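Local coordinates for protein beta-glucuronidase (uncultured Clostridium sp., PDB 6U7J) that hydrolyses beta-glucuronide conjugates as a family 2 glycosyl hydrolase of a gut bacterium, and probably takes part in reactivating estrogens from their glucuronides, at residues R204-V207 and G212-H215; D253-Q258 and Y263-D268. All coordinates share one frame; numbering follows the deposited sequence.

Contact 1 (R204-V207 and G212-H215); sequences RTTV and GMVH
The carbonyl oxygen of M213 is gripped by two N-H groups that reach it from opposite faces of its plane. T206 N comes from the facing strand at 3.1 Å from M213 O. H215 ND1 comes from two residues further along the same strand, at 3.2 Å from M213 O. The second bond is bent, and its donor stands well above the carbonyl plane. M213 O lies close to the imidazole plane, consistent with the bond helping to set the ring's rotation. A CA-H contact from T205 also points at this oxygen.

T206 and M213 form a hydrogen-bonded antiparallel pair, and M213 N returns an almost straight bond to T206 O (177°). R204 and H215 form the next such pair. There H215 N lies 2.8 Å from R204 O, and R204 N bonds back to H215 O.

The side chain of T206 has OG1 between its backbone N and carbonyl carbon (chi1 58°). This sets OG1 against M213 CB at 3.1 Å and at the edge of the H215 ring, 3.7 Å from CE1. M213 then bends off toward M248 and L250 of strand 246-251. T205 and V214 point to the other face, where both touch F280. The pattern is that of an antiparallel beta hairpin, here strands 198-208 and 211-220 of a three-stranded sheet in the family 2 domain of the E-set (immunoglobulin-like) clan.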
loop_
_atom_site.group_PDB
_atom_site.type_symbol
_atom_site.label_atom_id
_atom_site.label_comp_id
_atom_site.label_asym_id
_atom_site.label_seq_id
_atom_site.Cartn_x
_atom_site.Cartn_y
_atom_site.Cartn_z
ATOM N N ARG B 204 44.889 11.943 -22.442
ATOM C CA ARG B 204 43.988 12.165 -23.563
ATOM C C ARG B 204 44.365 11.190 -24.663
ATOM O O ARG B 204 45.544 10.863 -24.838
ATOM C CB ARG B 204 44.041 13.611 -24.058
ATOM C CG ARG B 204 43.891 14.611 -22.908
ATOM C CD ARG B 204 43.785 16.067 -23.355
ATOM N NE ARG B 204 45.060 16.641 -23.822
ATOM C CZ ARG B 204 46.232 16.641 -23.172
ATOM N NH1 ARG B 204 46.366 16.107 -21.961
ATOM N NH2 ARG B 204 47.290 17.205 -23.748
ATOM N N THR B 205 43.362 10.690 -25.373
ATOM C CA THR B 205 43.594 9.684 -26.390
ATOM C C THR B 205 43.028 10.151 -27.721
ATOM O O THR B 205 42.051 10.905 -27.775
ATOM C CB THR B 205 42.974 8.328 -25.992
ATOM O OG1 THR B 205 41.554 8.468 -25.822
ATOM C CG2 THR B 205 43.588 7.821 -24.689
ATOM N N THR B 206 43.687 9.723 -28.793
ATOM C CA THR B 206 43.175 9.825 -30.149
ATOM C C THR B 206 43.262 8.442 -30.778
ATOM O O THR B 206 43.905 7.534 -30.243
ATOM C CB THR B 206 43.954 10.850 -30.990
ATOM O OG1 THR B 206 45.340 10.494 -31.018
ATOM C CG2 THR B 206 43.809 12.253 -30.410
ATOM N N VAL B 207 42.591 8.265 -31.911
ATOM C CA VAL B 207 42.594 6.989 -32.611
ATOM C C VAL B 207 42.849 7.247 -34.086
ATOM O O VAL B 207 42.131 8.032 -34.710
ATOM C CB VAL B 207 41.271 6.225 -32.430
ATOM C CG1 VAL B 207 41.228 5.030 -33.366
ATOM C CG2 VAL B 207 41.113 5.783 -30.993
ATOM N N GLY B 212 45.998 3.439 -31.312
ATOM C CA GLY B 212 45.720 4.459 -30.317
ATOM C C GLY B 212 46.942 5.320 -30.054
ATOM O O GLY B 212 48.070 4.826 -30.041
ATOM N N MET B 213 46.706 6.615 -29.858
ATOM C CA MET B 213 47.742 7.566 -29.460
ATOM C C MET B 213 47.425 8.047 -28.044
ATOM O O MET B 213 46.532 8.878 -27.847
ATOM C CB MET B 213 47.824 8.743 -30.434
ATOM C CG MET B 213 48.717 8.546 -31.673
ATOM S SD MET B 213 50.340 7.759 -31.433
ATOM C CE MET B 213 51.019 8.702 -30.073
ATOM N N VAL B 214 48.164 7.540 -27.061
ATOM C CA VAL B 214 47.971 7.926 -25.668
ATOM C C VAL B 214 48.882 9.112 -25.365
ATOM O O VAL B 214 50.106 8.966 -25.308
ATOM C CB VAL B 214 48.248 6.763 -24.710
ATOM C CG1 VAL B 214 48.056 7.222 -23.264
ATOM C CG2 VAL B 214 47.345 5.600 -25.025
ATOM N N HIS B 215 48.282 10.286 -25.186
ATOM C CA HIS B 215 48.988 11.471 -24.719
ATOM C C HIS B 215 48.849 11.538 -23.205
ATOM O O HIS B 215 47.726 11.582 -22.690
ATOM C CB HIS B 215 48.415 12.749 -25.339
ATOM C CG HIS B 215 48.390 12.756 -26.835
ATOM N ND1 HIS B 215 47.775 11.770 -27.577
ATOM C CD2 HIS B 215 48.885 13.647 -27.727
ATOM C CE1 HIS B 215 47.906 12.045 -28.864
ATOM N NE2 HIS B 215 48.572 13.180 -28.982
#

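Contact 2 (D253-Q258 and Y263-D268); sequences DAQLWQ and YLYKLD
Backbone 253-258 is irregular, extended from A254 on after a left-handed D253, and comes nearest to 263-268 at W257 and Y263, whose CA atoms are 4.7 Å apart. The two segments are separated by a four-residue loop that leads into strand 265-271 of the immunoglobulin-like E-set domain. One direct hydrogen bond and one water join them.

Q255 carries much of the side-chain contact. Its CB sits over the centre of the Y263 ring in a CH-pi contact, 3.5 Å from the ring centroid and 9° off the normal. CG of Q255 lies over the CE2 and CZ side of the same ring. The chain then bends at chi2, and the amide plane is turned 68° from the ring plane. Y263 has CG anti to its own backbone N (chi1 -164°), which brings the ring under Q255. The phenol end of Y263 is held elsewhere, by E234 N and K235 NZ.

Y265 meets the Q255 backbone edge-on. Q255 N donates to Y265 OH at 2.8 Å and lies in the plane of the ring. Q255 O is close to CE1 of Y265, at the edge of that ring. CE1 of Y263 rests over one face of the Y265 ring, away from the ring centre, so the two tyrosines pack together beside Q255.

The side chains of W257 and L264 run alongside each other, with L264 CD2 3.6 Å from W257 CD1. Y263 O approaches the indole edge in its plane, 3.3 Å from W257 CD1. W257 NE1 is hydrogen-bonded to D353 O of helix 346-355. A single water bridges the two backbones, donating to Q255 O at 3.0 Å and to Y263 O at 2.9 Å.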
loop_
_atom_site.group_PDB
_atom_site.type_symbol
_atom_site.label_atom_id
_atom_site.label_comp_id
_atom_site.label_asym_id
_atom_site.label_seq_id
_atom_site.Cartn_x
_atom_site.Cartn_y
_atom_site.Cartn_z
ATOM N N ASP B 253 46.735 -1.639 -32.596
ATOM C CA ASP B 253 45.598 -2.551 -32.462
ATOM C C ASP B 253 44.903 -2.352 -31.113
ATOM O O ASP B 253 44.593 -3.305 -30.394
ATOM C CB ASP B 253 46.037 -4.008 -32.660
ATOM C CG ASP B 253 46.647 -4.257 -34.044
ATOM O OD1 ASP B 253 47.565 -5.103 -34.151
ATOM O OD2 ASP B 253 46.213 -3.606 -35.024
ATOM N N ALA B 254 44.658 -1.082 -30.780
ATOM C CA ALA B 254 44.137 -0.703 -29.469
ATOM C C ALA B 254 42.715 -1.215 -29.262
ATOM O O ALA B 254 41.832 -0.972 -30.088
ATOM C CB ALA B 254 44.164 0.817 -29.316
ATOM N N GLN B 255 42.498 -1.923 -28.155
ATOM C CA GLN B 255 41.154 -2.321 -27.754
ATOM C C GLN B 255 40.401 -1.095 -27.254
ATOM O O GLN B 255 40.777 -0.497 -26.243
ATOM C CB GLN B 255 41.215 -3.393 -26.670
ATOM C CG GLN B 255 42.069 -4.597 -27.021
ATOM C CD GLN B 255 41.437 -5.470 -28.087
ATOM O OE1 GLN B 255 40.337 -5.995 -27.907
ATOM N NE2 GLN B 255 42.131 -5.629 -29.207
ATOM N N LEU B 256 39.344 -0.721 -27.963
ATOM C CA LEU B 256 38.660 0.527 -27.679
ATOM C C LEU B 256 37.732 0.376 -26.483
ATOM O O LEU B 256 37.246 -0.716 -26.169
ATOM C CB LEU B 256 37.871 0.994 -28.906
ATOM C CG LEU B 256 38.723 1.428 -30.110
ATOM C CD1 LEU B 256 37.863 2.009 -31.219
ATOM C CD2 LEU B 256 39.784 2.427 -29.685
ATOM N N TRP B 257 37.513 1.487 -25.791
ATOM C CA TRP B 257 36.518 1.523 -24.732
ATOM C C TRP B 257 35.164 1.748 -25.395
ATOM O O TRP B 257 34.928 2.796 -26.014
ATOM C CB TRP B 257 36.848 2.610 -23.712
ATOM C CG TRP B 257 35.948 2.603 -22.497
ATOM C CD1 TRP B 257 36.190 1.997 -21.302
ATOM C CD2 TRP B 257 34.669 3.236 -22.372
ATOM N NE1 TRP B 257 35.150 2.218 -20.436
ATOM C CE2 TRP B 257 34.202 2.979 -21.069
ATOM C CE3 TRP B 257 33.873 3.998 -23.237
ATOM C CZ2 TRP B 257 32.976 3.445 -20.609
ATOM C CZ3 TRP B 257 32.657 4.467 -22.776
ATOM C CH2 TRP B 257 32.217 4.184 -21.474
ATOM N N GLN B 258 34.280 0.755 -25.294
ATOM C CA GLN B 258 33.009 0.868 -25.986
ATOM C C GLN B 258 31.856 0.914 -24.993
ATOM O O GLN B 258 31.911 0.242 -23.954
ATOM C CB GLN B 258 32.793 -0.313 -26.953
ATOM C CG GLN B 258 33.881 -0.452 -28.023
ATOM C CD GLN B 258 33.629 0.399 -29.265
ATOM O OE1 GLN B 258 32.854 1.368 -29.239
ATOM N NE2 GLN B 258 34.295 0.043 -30.363
ATOM N N TYR B 263 36.943 -1.463 -22.108
ATOM C CA TYR B 263 38.326 -1.917 -22.006
ATOM C C TYR B 263 39.134 -0.821 -21.324
ATOM O O TYR B 263 38.999 0.359 -21.669
ATOM C CB TYR B 263 38.923 -2.253 -23.385
ATOM C CG TYR B 263 40.194 -3.072 -23.305
ATOM C CD1 TYR B 263 41.435 -2.456 -23.156
ATOM C CD2 TYR B 263 40.152 -4.460 -23.362
ATOM C CE1 TYR B 263 42.606 -3.205 -23.077
ATOM C CE2 TYR B 263 41.308 -5.215 -23.280
ATOM C CZ TYR B 263 42.534 -4.582 -23.143
ATOM O OH TYR B 263 43.681 -5.333 -23.059
ATOM N N LEU B 264 39.966 -1.191 -20.358
ATOM C CA LEU B 264 40.745 -0.197 -19.625
ATOM C C LEU B 264 42.215 -0.572 -19.648
ATOM O O LEU B 264 42.594 -1.628 -19.132
ATOM C CB LEU B 264 40.261 -0.058 -18.177
ATOM C CG LEU B 264 38.808 0.403 -18.024
ATOM C CD1 LEU B 264 38.372 0.379 -16.553
ATOM C CD2 LEU B 264 38.632 1.789 -18.638
ATOM N N TYR B 265 43.036 0.291 -20.240
ATOM C CA TYR B 265 44.477 0.198 -20.060
ATOM C C TYR B 265 44.857 0.804 -18.713
ATOM O O TYR B 265 44.049 1.450 -18.047
ATOM C CB TYR B 265 45.216 0.911 -21.195
ATOM C CG TYR B 265 45.057 0.235 -22.533
ATOM C CD1 TYR B 265 43.954 0.504 -23.338
ATOM C CD2 TYR B 265 46.002 -0.684 -22.994
ATOM C CE1 TYR B 265 43.793 -0.121 -24.565
ATOM C CE2 TYR B 265 45.842 -1.320 -24.225
ATOM C CZ TYR B 265 44.735 -1.024 -25.006
ATOM O OH TYR B 265 44.550 -1.632 -26.230
ATOM N N LYS B 266 46.101 0.589 -18.300
ATOM C CA LYS B 266 46.604 1.185 -17.070
ATOM C C LYS B 266 47.867 1.972 -17.376
ATOM O O LYS B 266 48.796 1.439 -17.992
ATOM C CB LYS B 266 46.876 0.124 -15.995
ATOM C CG LYS B 266 45.754 -0.887 -15.805
ATOM C CD LYS B 266 46.280 -2.298 -16.018
ATOM C CE LYS B 266 45.181 -3.344 -15.943
ATOM N NZ LYS B 266 43.851 -2.818 -16.404
ATOM N N LEU B 267 47.878 3.245 -16.978
ATOM C CA LEU B 267 49.096 4.052 -16.937
ATOM C C LEU B 267 49.818 3.715 -15.638
ATOM O O LEU B 267 49.400 4.132 -14.558
ATOM C CB LEU B 267 48.770 5.538 -17.035
ATOM C CG LEU B 267 49.936 6.449 -17.463
ATOM C CD1 LEU B 267 50.486 6.036 -18.831
ATOM C CD2 LEU B 267 49.551 7.933 -17.474
ATOM N N ASP B 268 50.897 2.938 -15.741
ATOM C CA ASP B 268 51.614 2.386 -14.597
ATOM C C ASP B 268 52.936 3.130 -14.455
ATOM O O ASP B 268 53.805 3.030 -15.333
ATOM C CB ASP B 268 51.832 0.887 -14.794
ATOM C CG ASP B 268 52.302 0.168 -13.532
ATOM O OD1 ASP B 268 51.997 0.606 -12.394
ATOM O OD2 ASP B 268 52.977 -0.875 -13.698
HETATM O O HOH W 1 40.431 1.413 -23.935
#

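In the fold
Both contacts belong to the same family 2 domain, and their centres lie about 10 Å apart. Contact 1 pairs neighbouring strands of the three-stranded sheet. Contact 2 lies on the chain that leaves that sheet after strand 246-251 and enters the four-stranded one at 265-271. Neither is wholly core or surface: buried and exposed residues mix in both. Contact 1 rests on regular backbone bonds, while contact 2 relies on aromatic packing, a tyrosine hydroxyl and a water. They touch where V207 packs on L256 and G212 on A254. L267, further along strand 265-271, packs on I201 and V203 of strand 198-208, joining the two sheets.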